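Local coordinates for putative trimethylamine methyltransferase (Rhizobium meliloti, PDB 4YYC), which belongs to the trimethylamine methyltransferase family and is probably a methyltransferase, although its own substrate is not established, at residues A[54-59]-A[347-352]; A[128-133]-A[351-356]; A[181-186]-A[190-195]. All blocks are in the same frame, centred on the assembly; numbering follows the deposited sequence.

Interaction 1. Residues A[54-59]-A[347-352]; sequences LDEEGL and ARRLGL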
ATOM      1  N   LEU A  54      13.375  11.543   2.904  1.00 21.06           N
ATOM      2  CA  LEU A  54      14.210  12.667   3.316  1.00 22.39           C
ATOM      3  C   LEU A  54      15.421  12.702   2.429  1.00 23.22           C
ATOM      4  O   LEU A  54      15.979  11.663   2.101  1.00 22.43           O
ATOM      5  CB  LEU A  54      14.677  12.505   4.750  1.00 22.27           C
ATOM      6  CG  LEU A  54      13.599  12.435   5.831  1.00 22.27           C
ATOM      7  CD1 LEU A  54      14.124  12.000   7.181  1.00 22.46           C
ATOM      8  CD2 LEU A  54      12.920  13.802   5.860  1.00 23.34           C
ATOM      9  N   ASP A  55      15.808  13.900   2.002  1.00 24.97           N
ATOM     10  CA  ASP A  55      17.077  14.081   1.284  1.00 26.78           C
ATOM     11  C   ASP A  55      18.221  14.303   2.264  1.00 26.85           C
ATOM     12  O   ASP A  55      17.992  14.328   3.471  1.00 25.68           O
ATOM     13  CB  ASP A  55      16.978  15.192   0.230  1.00 29.02           C
ATOM     14  CG  ASP A  55      16.798  16.590   0.814  1.00 31.00           C
ATOM     15  OD1 ASP A  55      17.001  16.874   2.027  1.00 33.00           O
ATOM     16  OD2 ASP A  55      16.494  17.479  -0.005  1.00 33.76           O
ATOM     17  N   GLU A  56      19.445  14.443   1.745  1.00 27.77           N
ATOM     18  CA  GLU A  56      20.619  14.477   2.604  1.00 28.60           C
ATOM     19  C   GLU A  56      20.502  15.608   3.617  1.00 28.79           C
ATOM     20  O   GLU A  56      20.830  15.417   4.794  1.00 27.95           O
ATOM     21  CB  GLU A  56      21.907  14.621   1.787  1.00 30.20           C
ATOM     22  CG  GLU A  56      23.197  14.583   2.614  1.00 31.30           C
ATOM     23  CD  GLU A  56      23.471  13.288   3.386  1.00 31.15           C
ATOM     24  OE1 GLU A  56      22.987  12.187   2.992  1.00 31.03           O
ATOM     25  OE2 GLU A  56      24.226  13.347   4.393  1.00 32.61           O
ATOM     26  N   GLU A  57      20.043  16.776   3.165  1.00 29.77           N
ATOM     27  CA  GLU A  57      19.936  17.935   4.061  1.00 30.49           C
ATOM     28  C   GLU A  57      18.935  17.670   5.179  1.00 28.48           C
ATOM     29  O   GLU A  57      19.193  18.022   6.317  1.00 28.13           O
ATOM     30  CB  GLU A  57      19.574  19.222   3.316  1.00 32.38           C
ATOM     31  CG  GLU A  57      18.981  20.327   4.197  1.00 33.28           C
ATOM     32  N   GLY A  58      17.806  17.030   4.847  1.00 27.07           N
ATOM     33  CA  GLY A  58      16.797  16.692   5.818  1.00 25.95           C
ATOM     34  C   GLY A  58      17.316  15.677   6.815  1.00 24.69           C
ATOM     35  O   GLY A  58      17.024  15.756   7.994  1.00 24.46           O
ATOM     36  N   LEU A  59      18.060  14.691   6.335  1.00 24.13           N
ATOM     37  CA  LEU A  59      18.603  13.679   7.232  1.00 23.16           C
ATOM     38  C   LEU A  59      19.596  14.314   8.210  1.00 23.71           C
ATOM     39  O   LEU A  59      19.545  14.061   9.412  1.00 22.87           O
ATOM     40  CB  LEU A  59      19.300  12.576   6.472  1.00 23.17           C
ATOM     41  CG  LEU A  59      18.352  11.726   5.654  1.00 22.75           C
ATOM     42  CD1 LEU A  59      19.081  10.994   4.539  1.00 23.34           C
ATOM     43  CD2 LEU A  59      17.637  10.755   6.592  1.00 22.10           C
ATOM     44  N   ALA A 347      17.974   4.834  10.525  1.00 16.61           N
ATOM     45  CA  ALA A 347      18.513   3.558  11.028  1.00 16.69           C
ATOM     46  C   ALA A 347      19.642   3.003  10.175  1.00 17.05           C
ATOM     47  O   ALA A 347      20.692   2.539  10.696  1.00 16.99           O
ATOM     48  CB  ALA A 347      17.380   2.544  11.157  1.00 16.21           C
ATOM     49  N   ARG A 348      19.498   3.100   8.862  1.00 17.19           N
ATOM     50  CA  ARG A 348      20.561   2.602   7.954  1.00 18.11           C
ATOM     51  C   ARG A 348      21.810   3.432   8.157  1.00 18.89           C
ATOM     52  O   ARG A 348      22.925   2.902   8.170  1.00 19.82           O
ATOM     53  CB  ARG A 348      20.110   2.616   6.494  1.00 18.49           C
ATOM     54  CG  ARG A 348      19.140   1.478   6.125  1.00 18.41           C
ATOM     55  CD  ARG A 348      18.851   1.458   4.632  1.00 18.72           C
ATOM     56  NE  ARG A 348      17.983   2.542   4.175  1.00 19.02           N
ATOM     57  CZ  ARG A 348      16.655   2.548   4.234  1.00 18.71           C
ATOM     58  NH1 ARG A 348      15.976   1.533   4.732  1.00 17.98           N
ATOM     59  NH2 ARG A 348      15.998   3.614   3.778  1.00 19.83           N
ATOM     60  N   ARG A 349      21.644   4.741   8.344  1.00 19.25           N
ATOM     61  CA  ARG A 349      22.787   5.628   8.542  1.00 20.38           C
ATOM     62  C   ARG A 349      23.437   5.429   9.898  1.00 20.55           C
ATOM     63  O   ARG A 349      24.687   5.511   9.999  1.00 21.75           O
ATOM     64  CB  ARG A 349      22.388   7.089   8.359  1.00 20.87           C
ATOM     65  CG  ARG A 349      22.005   7.446   6.929  1.00 21.47           C
ATOM     66  CD  ARG A 349      21.161   8.679   6.893  1.00 21.64           C
ATOM     67  NE  ARG A 349      21.844   9.902   7.284  1.00 22.58           N
ATOM     68  CZ  ARG A 349      22.504  10.693   6.428  1.00 23.90           C
ATOM     69  NH1 ARG A 349      22.588  10.400   5.122  1.00 24.23           N
ATOM     70  NH2 ARG A 349      23.047  11.801   6.876  1.00 24.31           N
ATOM     71  N   LEU A 350      22.656   5.067  10.901  1.00 19.71           N
ATOM     72  CA  LEU A 350      23.177   4.717  12.218  1.00 20.13           C
ATOM     73  C   LEU A 350      23.886   3.360  12.215  1.00 20.20           C
ATOM     74  O   LEU A 350      24.840   3.166  12.976  1.00 22.68           O
ATOM     75  CB  LEU A 350      22.074   4.791  13.263  1.00 19.89           C
ATOM     76  CG  LEU A 350      22.495   4.540  14.704  1.00 20.21           C
ATOM     77  CD1 LEU A 350      23.642   5.415  15.176  1.00 20.86           C
ATOM     78  CD2 LEU A 350      21.287   4.760  15.582  1.00 20.22           C
ATOM     79  N   GLY A 351      23.512   2.454  11.334  1.00 19.24           N
ATOM     80  CA  GLY A 351      24.072   1.129  11.220  1.00 19.26           C
ATOM     81  C   GLY A 351      23.417   0.036  12.042  1.00 18.58           C
ATOM     82  O   GLY A 351      24.087  -0.913  12.416  1.00 19.51           O
ATOM     83  N   LEU A 352      22.137   0.204  12.383  1.00 17.94           N
ATOM     84  CA  LEU A 352      21.405  -0.807  13.134  1.00 17.80           C
ATOM     85  C   LEU A 352      20.283  -1.383  12.305  1.00 17.14           C
ATOM     86  O   LEU A 352      19.602  -0.649  11.564  1.00 17.13           O
ATOM     87  CB  LEU A 352      20.781  -0.213  14.411  1.00 17.71           C
ATOM     88  CG  LEU A 352      21.761   0.440  15.399  1.00 18.07           C
ATOM     89  CD1 LEU A 352      20.994   0.979  16.594  1.00 18.08           C
ATOM     90  CD2 LEU A 352      22.864  -0.497  15.791  1.00 18.46           C
TER
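Arg349, in the last turn of helix 334-350, meets the carboxylate of Glu56 end-on with both terminal nitrogens. NH1 of Arg349 reaches OE1 of Glu56 at 2.8 Å, on the syn side of the carboxylate, while NH2 of Arg349 bonds OE2 of Glu56 at 3.2 Å. The two flat groups are turned 49° against each other: OE2 lies in the guanidinium plane, yet NH2 comes to it from above the carboxylate plane. The salt bridge is thus bidentate but not coplanar. OE2 also accepts from Gln60, and NE of Arg349 pairs with Glu63 in a second salt bridge.

The apolar part covers one face of the guanidinium. CB of Leu59 sits over its centre, 3.7 Å from CZ of Arg349, and CD1 of Leu59 touches NH1 of Arg349 at 3.6 Å. A bend at chi3 of Arg349 (67°) lays the head across this leucine.

Within 54-59, Asp55 is the N-cap, its OD1 accepting from Gly58 N. Held by two glutamates and resting on a leucine, the guanidinium is probably restricted in rotation, its positive charge shared between the carboxylates of Glu56 and Glu63 where the two helix ends meet.

Interaction 2. Residues A[128-133]-A[351-356]; sequences AQIGGK and GLPFRT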
ATOM      1  N   ALA A 128      17.150 -16.793  10.656  1.00 19.14           N
ATOM      2  CA  ALA A 128      16.757 -15.561   9.941  1.00 18.80           C
ATOM      3  C   ALA A 128      17.822 -14.517  10.088  1.00 18.96           C
ATOM      4  O   ALA A 128      18.316 -14.299  11.175  1.00 19.51           O
ATOM      5  CB  ALA A 128      15.459 -15.018  10.480  1.00 18.44           C
ATOM      6  N   GLN A 129      18.173 -13.866   9.007  1.00 18.94           N
ATOM      7  CA  GLN A 129      19.070 -12.737   9.068  1.00 19.35           C
ATOM      8  C   GLN A 129      18.325 -11.534   9.577  1.00 17.69           C
ATOM      9  O   GLN A 129      17.285 -11.202   9.024  1.00 16.42           O
ATOM     10  CB  GLN A 129      19.711 -12.405   7.701  1.00 21.56           C
ATOM     11  CG  GLN A 129      20.627 -11.180   7.763  1.00 23.58           C
ATOM     12  CD  GLN A 129      21.307 -10.880   6.448  1.00 25.76           C
ATOM     13  OE1 GLN A 129      22.058 -11.740   5.970  1.00 29.04           O
ATOM     14  NE2 GLN A 129      21.105  -9.654   5.853  1.00 25.25           N
ATOM     15  N   ILE A 130      18.950 -10.799  10.502  1.00 16.94           N
ATOM     16  CA  ILE A 130      18.413  -9.526  10.973  1.00 16.50           C
ATOM     17  C   ILE A 130      19.371  -8.426  10.541  1.00 16.74           C
ATOM     18  O   ILE A 130      20.505  -8.386  10.985  1.00 17.76           O
ATOM     19  CB  ILE A 130      18.236  -9.539  12.509  1.00 16.45           C
ATOM     20  CG1 ILE A 130      17.074 -10.480  12.900  1.00 16.28           C
ATOM     21  CG2 ILE A 130      17.918  -8.161  13.049  1.00 16.28           C
ATOM     22  CD1 ILE A 130      15.677 -10.043  12.482  1.00 16.00           C
ATOM     23  N   GLY A 131      18.918  -7.570   9.609  1.00 16.52           N
ATOM     24  CA  GLY A 131      19.740  -6.494   9.083  1.00 16.69           C
ATOM     25  C   GLY A 131      19.948  -6.580   7.590  1.00 16.81           C
ATOM     26  O   GLY A 131      19.583  -7.568   6.925  1.00 16.78           O
ATOM     27  N   GLY A 132      20.514  -5.512   7.052  1.00 17.11           N
ATOM     28  CA  GLY A 132      20.826  -5.428   5.636  1.00 17.78           C
ATOM     29  C   GLY A 132      19.616  -5.492   4.750  1.00 17.77           C
ATOM     30  O   GLY A 132      18.603  -4.854   5.036  1.00 16.93           O
ATOM     31  N   LYS A 133      19.695  -6.342   3.728  1.00 18.39           N
ATOM     32  CA  LYS A 133      18.581  -6.509   2.771  1.00 18.77           C
ATOM     33  C   LYS A 133      17.498  -7.475   3.209  1.00 17.66           C
ATOM     34  O   LYS A 133      16.559  -7.696   2.485  1.00 17.49           O
ATOM     35  CB  LYS A 133      19.124  -6.919   1.373  1.00 20.87           C
ATOM     36  CG  LYS A 133      20.077  -5.911   0.742  1.00 23.33           C
ATOM     37  CD  LYS A 133      19.381  -4.598   0.455  1.00 25.70           C
ATOM     38  CE  LYS A 133      20.313  -3.646  -0.250  1.00 28.47           C
ATOM     39  NZ  LYS A 133      19.593  -2.561  -0.936  1.00 30.17           N
ATOM     40  N   GLY A 351      23.512   2.454  11.334  1.00 19.24           N
ATOM     41  CA  GLY A 351      24.072   1.129  11.220  1.00 19.26           C
ATOM     42  C   GLY A 351      23.417   0.036  12.042  1.00 18.58           C
ATOM     43  O   GLY A 351      24.087  -0.913  12.416  1.00 19.51           O
ATOM     44  N   LEU A 352      22.137   0.204  12.383  1.00 17.94           N
ATOM     45  CA  LEU A 352      21.405  -0.807  13.134  1.00 17.80           C
ATOM     46  C   LEU A 352      20.283  -1.383  12.305  1.00 17.14           C
ATOM     47  O   LEU A 352      19.602  -0.649  11.564  1.00 17.13           O
ATOM     48  CB  LEU A 352      20.781  -0.213  14.411  1.00 17.71           C
ATOM     49  CG  LEU A 352      21.761   0.440  15.399  1.00 18.07           C
ATOM     50  CD1 LEU A 352      20.994   0.979  16.594  1.00 18.08           C
ATOM     51  CD2 LEU A 352      22.864  -0.497  15.791  1.00 18.46           C
ATOM     52  N   PRO A 353      20.046  -2.701  12.436  1.00 16.58           N
ATOM     53  CA  PRO A 353      18.818  -3.231  11.833  1.00 15.90           C
ATOM     54  C   PRO A 353      17.560  -2.526  12.361  1.00 15.70           C
ATOM     55  O   PRO A 353      17.541  -2.067  13.490  1.00 15.67           O
ATOM     56  CB  PRO A 353      18.827  -4.716  12.238  1.00 16.20           C
ATOM     57  CG  PRO A 353      20.208  -4.993  12.662  1.00 16.70           C
ATOM     58  CD  PRO A 353      20.750  -3.714  13.239  1.00 16.92           C
ATOM     59  N   PHE A 354      16.541  -2.425  11.514  1.00 15.09           N
ATOM     60  CA  PHE A 354      15.399  -1.551  11.729  1.00 14.95           C
ATOM     61  C   PHE A 354      14.115  -2.388  11.891  1.00 14.68           C
ATOM     62  O   PHE A 354      13.875  -3.326  11.137  1.00 14.42           O
ATOM     63  CB  PHE A 354      15.287  -0.609  10.508  1.00 15.09           C
ATOM     64  CG  PHE A 354      14.150   0.325  10.583  1.00 14.84           C
ATOM     65  CD1 PHE A 354      14.044   1.226  11.609  1.00 14.81           C
ATOM     66  CD2 PHE A 354      13.178   0.300   9.604  1.00 14.70           C
ATOM     67  CE1 PHE A 354      12.963   2.100  11.686  1.00 14.69           C
ATOM     68  CE2 PHE A 354      12.097   1.150   9.664  1.00 14.50           C
ATOM     69  CZ  PHE A 354      12.000   2.077  10.700  1.00 14.49           C
ATOM     70  N   ARG A 355      13.289  -1.983  12.856  1.00 14.35           N
ATOM     71  CA  ARG A 355      11.965  -2.555  13.097  1.00 14.36           C
ATOM     72  C   ARG A 355      10.952  -1.425  13.111  1.00 14.23           C
ATOM     73  O   ARG A 355      11.160  -0.391  13.722  1.00 14.37           O
ATOM     74  CB  ARG A 355      11.910  -3.268  14.467  1.00 14.48           C
ATOM     75  CG  ARG A 355      10.517  -3.670  14.963  1.00 14.42           C
ATOM     76  CD  ARG A 355       9.929  -2.644  15.908  1.00 14.70           C
ATOM     77  NE  ARG A 355       8.487  -2.731  16.005  1.00 14.73           N
ATOM     78  CZ  ARG A 355       7.773  -2.415  17.078  1.00 14.61           C
ATOM     79  NH1 ARG A 355       8.324  -2.127  18.249  1.00 15.23           N
ATOM     80  NH2 ARG A 355       6.455  -2.439  16.990  1.00 14.63           N
ATOM     81  N   THR A 356       9.854  -1.617  12.392  1.00 13.89           N
ATOM     82  CA  THR A 356       8.703  -0.708  12.395  1.00 14.17           C
ATOM     83  C   THR A 356       7.545  -1.427  11.689  1.00 13.84           C
ATOM     84  O   THR A 356       7.674  -2.539  11.227  1.00 13.51           O
ATOM     85  CB  THR A 356       8.950   0.668  11.686  1.00 14.69           C
ATOM     86  OG1 THR A 356       7.949   1.619  12.118  1.00 15.99           O
ATOM     87  CG2 THR A 356       8.890   0.563  10.178  1.00 14.71           C
TER
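Pro353 packs directly against the backbone of Gly131, with no side chain between them. The two CA atoms come within 4.4 Å, and CB of Pro353 rests on CA of Gly131 at 3.7 Å. At Gly131 the backbone angles, with positive phi, by themselves call for glycine, since a CB would be jammed against the carbonyl O of Ile130; it would also be tight against CG of Pro353.

The same proline ring is met by Ile130. Its CG2 methyl lies 3.7 Å from CB of Pro353, with the two side chains crossing at about a right angle. Placed anti to the backbone N, this branch is the one that reaches the ring, while CG1 stands beside the N (chi1 -70°). CG of Pro353 lies 3.8 Å from O of Ile130. The contact is van der Waals packing among three buried residues, with the Ile130 and Pro353 side chains its apolar part.

Within 128-133, NE2 of Gln129 folds back to donate to O of Gly131 at 2.8 Å in a nearly straight bond (170°), arriving from above the carbonyl plane.

Strand 128-131 pairs with strand 116-119, and Ile130 also packs on Val136 of strand 134-137. Pro353 leads into the short strand 354-355, which runs parallel to strand 313-322; Leu314 of that longer strand touches both Ile130 and Pro353. The ring of Phe354 packs against Ala343, Ala344 and Ala347 of helix 334-350.

Interaction 3. Residues A[181-186]-A[190-195]; sequences VCEPVD and NKRHLD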
ATOM      1  N   VAL A 181       2.189 -13.479  21.595  1.00 14.56           N
ATOM      2  CA  VAL A 181       1.203 -13.499  20.500  1.00 14.72           C
ATOM      3  C   VAL A 181      -0.181 -13.128  21.015  1.00 15.08           C
ATOM      4  O   VAL A 181      -0.982 -12.544  20.286  1.00 15.92           O
ATOM      5  CB  VAL A 181       1.226 -14.813  19.708  1.00 14.42           C
ATOM      6  CG1 VAL A 181       2.573 -14.989  19.037  1.00 14.40           C
ATOM      7  CG2 VAL A 181       0.915 -16.058  20.564  1.00 14.87           C
ATOM      8  N   CYS A 182      -0.429 -13.465  22.277  1.00 15.48           N
ATOM      9  CA  CYS A 182      -1.492 -12.870  23.082  1.00 16.04           C
ATOM     10  C   CYS A 182      -1.084 -13.026  24.534  1.00 16.61           C
ATOM     11  O   CYS A 182      -0.108 -13.685  24.815  1.00 16.30           O
ATOM     12  CB  CYS A 182      -2.841 -13.499  22.776  1.00 16.56           C
ATOM     13  SG  CYS A 182      -2.933 -15.295  23.030  1.00 18.17           S
ATOM     14  N   GLU A 183      -1.802 -12.393  25.430  1.00 16.94           N
ATOM     15  CA  GLU A 183      -1.510 -12.473  26.853  1.00 18.83           C
ATOM     16  C   GLU A 183      -2.423 -13.519  27.477  1.00 18.76           C
ATOM     17  O   GLU A 183      -3.634 -13.284  27.583  1.00 19.55           O
ATOM     18  CB  GLU A 183      -1.783 -11.087  27.458  1.00 20.94           C
ATOM     19  CG  GLU A 183      -1.370 -10.925  28.904  1.00 24.19           C
ATOM     20  CD  GLU A 183       0.131 -10.908  29.097  1.00 26.85           C
ATOM     21  OE1 GLU A 183       0.848 -10.310  28.270  1.00 30.22           O
ATOM     22  OE2 GLU A 183       0.604 -11.455  30.120  1.00 29.76           O
ATOM     23  N   PRO A 184      -1.899 -14.674  27.900  1.00 19.00           N
ATOM     24  CA  PRO A 184      -2.814 -15.747  28.431  1.00 19.49           C
ATOM     25  C   PRO A 184      -3.330 -15.470  29.829  1.00 19.81           C
ATOM     26  O   PRO A 184      -2.530 -15.421  30.784  1.00 21.18           O
ATOM     27  CB  PRO A 184      -1.953 -17.010  28.413  1.00 20.34           C
ATOM     28  CG  PRO A 184      -0.570 -16.514  28.447  1.00 20.52           C
ATOM     29  CD  PRO A 184      -0.507 -15.159  27.791  1.00 18.91           C
ATOM     30  N   VAL A 185      -4.628 -15.283  29.962  1.00 19.33           N
ATOM     31  CA  VAL A 185      -5.195 -14.852  31.231  1.00 20.32           C
ATOM     32  C   VAL A 185      -5.257 -15.978  32.246  1.00 20.34           C
ATOM     33  O   VAL A 185      -5.408 -15.731  33.464  1.00 21.64           O
ATOM     34  CB  VAL A 185      -6.599 -14.282  30.991  1.00 21.00           C
ATOM     35  CG1 VAL A 185      -7.609 -15.388  30.817  1.00 21.36           C
ATOM     36  CG2 VAL A 185      -7.009 -13.339  32.100  1.00 22.07           C
ATOM     37  N   ASP A 186      -5.200 -17.214  31.772  1.00 20.12           N
ATOM     38  CA  ASP A 186      -5.516 -18.386  32.598  1.00 20.74           C
ATOM     39  C   ASP A 186      -4.284 -19.084  33.203  1.00 21.26           C
ATOM     40  O   ASP A 186      -4.384 -20.200  33.755  1.00 23.03           O
ATOM     41  CB  ASP A 186      -6.441 -19.364  31.871  1.00 21.10           C
ATOM     42  CG  ASP A 186      -5.893 -19.872  30.553  1.00 20.91           C
ATOM     43  OD1 ASP A 186      -4.959 -19.272  29.966  1.00 19.88           O
ATOM     44  OD2 ASP A 186      -6.500 -20.878  30.121  1.00 21.70           O
ATOM     45  N   ASN A 190       2.922 -14.310  37.343  1.00 22.02           N
ATOM     46  CA  ASN A 190       4.315 -14.596  37.642  1.00 21.87           C
ATOM     47  C   ASN A 190       4.812 -15.890  37.047  1.00 21.37           C
ATOM     48  O   ASN A 190       5.976 -16.182  37.165  1.00 20.91           O
ATOM     49  CB  ASN A 190       4.569 -14.542  39.163  1.00 23.28           C
ATOM     50  CG  ASN A 190       3.812 -15.615  39.928  1.00 24.57           C
ATOM     51  OD1 ASN A 190       2.850 -16.182  39.451  1.00 25.70           O
ATOM     52  ND2 ASN A 190       4.203 -15.846  41.188  1.00 26.22           N
ATOM     53  N   LYS A 191       3.945 -16.688  36.401  1.00 21.61           N
ATOM     54  CA  LYS A 191       4.370 -17.968  35.828  1.00 21.72           C
ATOM     55  C   LYS A 191       4.193 -18.103  34.330  1.00 20.15           C
ATOM     56  O   LYS A 191       4.829 -18.966  33.717  1.00 19.44           O
ATOM     57  CB  LYS A 191       3.599 -19.102  36.491  1.00 24.14           C
ATOM     58  CG  LYS A 191       4.016 -19.319  37.948  1.00 26.68           C
ATOM     59  CD  LYS A 191       3.066 -20.236  38.659  1.00 29.37           C
ATOM     60  CE  LYS A 191       3.359 -20.192  40.136  1.00 32.67           C
ATOM     61  NZ  LYS A 191       2.650 -21.278  40.855  1.00 35.16           N
ATOM     62  N   ARG A 192       3.307 -17.301  33.771  1.00 18.82           N
ATOM     63  CA  ARG A 192       2.886 -17.493  32.381  1.00 18.04           C
ATOM     64  C   ARG A 192       4.015 -17.393  31.378  1.00 17.34           C
ATOM     65  O   ARG A 192       3.970 -18.013  30.334  1.00 16.97           O
ATOM     66  CB  ARG A 192       1.711 -16.577  32.017  1.00 18.34           C
ATOM     67  CG  ARG A 192       2.025 -15.098  32.050  1.00 18.53           C
ATOM     68  CD  ARG A 192       0.870 -14.168  31.755  1.00 19.03           C
ATOM     69  NE  ARG A 192      -0.232 -14.333  32.667  1.00 20.36           N
ATOM     70  CZ  ARG A 192      -1.222 -13.437  32.823  1.00 21.42           C
ATOM     71  NH1 ARG A 192      -1.199 -12.293  32.136  1.00 21.99           N
ATOM     72  NH2 ARG A 192      -2.214 -13.689  33.670  1.00 22.22           N
ATOM     73  N   HIS A 193       5.037 -16.578  31.655  1.00 16.57           N
ATOM     74  CA  HIS A 193       6.187 -16.476  30.772  1.00 16.43           C
ATOM     75  C   HIS A 193       6.833 -17.820  30.451  1.00 16.63           C
ATOM     76  O   HIS A 193       7.345 -18.051  29.334  1.00 16.52           O
ATOM     77  CB  HIS A 193       7.256 -15.545  31.329  1.00 16.44           C
ATOM     78  CG  HIS A 193       7.945 -16.054  32.573  1.00 16.99           C
ATOM     79  ND1 HIS A 193       7.346 -16.100  33.809  1.00 17.67           N
ATOM     80  CD2 HIS A 193       9.195 -16.536  32.751  1.00 17.40           C
ATOM     81  CE1 HIS A 193       8.198 -16.556  34.703  1.00 17.84           C
ATOM     82  NE2 HIS A 193       9.334 -16.815  34.085  1.00 17.86           N
ATOM     83  N   LEU A 194       6.805 -18.727  31.422  1.00 17.13           N
ATOM     84  CA  LEU A 194       7.428 -20.028  31.244  1.00 17.78           C
ATOM     85  C   LEU A 194       6.675 -20.839  30.183  1.00 17.85           C
ATOM     86  O   LEU A 194       7.272 -21.440  29.295  1.00 17.85           O
ATOM     87  CB  LEU A 194       7.392 -20.798  32.572  1.00 18.38           C
ATOM     88  CG  LEU A 194       8.220 -20.135  33.671  1.00 18.85           C
ATOM     89  CD1 LEU A 194       7.782 -20.647  35.016  1.00 19.74           C
ATOM     90  CD2 LEU A 194       9.712 -20.292  33.439  1.00 19.15           C
ATOM     91  N   ASP A 195       5.365 -20.824  30.293  1.00 18.13           N
ATOM     92  CA  ASP A 195       4.487 -21.498  29.300  1.00 18.74           C
ATOM     93  C   ASP A 195       4.525 -20.859  27.922  1.00 18.11           C
ATOM     94  O   ASP A 195       4.397 -21.568  26.910  1.00 17.80           O
ATOM     95  CB  ASP A 195       3.063 -21.570  29.842  1.00 19.72           C
ATOM     96  CG  ASP A 195       2.984 -22.414  31.072  1.00 21.38           C
ATOM     97  OD1 ASP A 195       3.120 -23.672  30.988  1.00 24.04           O
ATOM     98  OD2 ASP A 195       2.867 -21.844  32.168  1.00 21.89           O
TER
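Glu183 OE2 accepts from NH1 of Arg192 at 2.8 Å, a nearly straight hydrogen bond (164°) within a salt bridge. The donor uses the anti lone pair of OE2, the one away from the other carboxylate oxygen, and OE2 lies in the guanidinium plane at its edge. The side chains cross at about a right angle, their flat ends 45° apart. NH1 alone bonds the carboxylate. OE2 of Glu183 also lies 3.2 Å from CD of Arg192.

The carbonyl of Pro184 covers a guanidinium face. Its O stands over the centre, 3.1 Å from CZ of Arg192, close to NE and NH2 but poorly angled for a hydrogen bond to either. This close approach to a cationic face is probably favourable electrostatically. CG of Arg192 lies between the backbone N and the carbonyl carbon (chi1 65°), and a bend at chi3 brings the guanidinium face against Pro184 O. NH2 donates to Ile187 O, in the turn joining the segments. A leucine in place of Arg192 would probably leave the Glu183 carboxylate without this charged partner and Ile187 O without its NH2 donor.

Segment 181-186 follows helix 158-170, against whose Phe161 and Phe164 Val181 packs. Segment 190-195 runs on into helix 192-202, where Leu194 faces helices 215-229 and 503-518.

How the interactions relate
Interactions 1 and 2 share Gly351 and Leu352 and use consecutive elements: the first takes the end of helix 334-350, the second the chain leading into strand 354-355. They touch where Ala347 CB meets Phe354 CD1 at 3.6 Å. The three residues that touch in interaction 2 are buried, nearer the centre of the chain, and no polar bond joins its segments; interactions 1 and 3 are only partly buried, and each depends on an arginine-glutamate salt bridge. One bridge uses two nitrogens over a leucine, the other a single bonding nitrogen, with a backbone carbonyl over the guanidinium face. Interaction 3, a local contact nested within both longer loops, lies across the chain's centre from interaction 1, their centres about 39 Å apart.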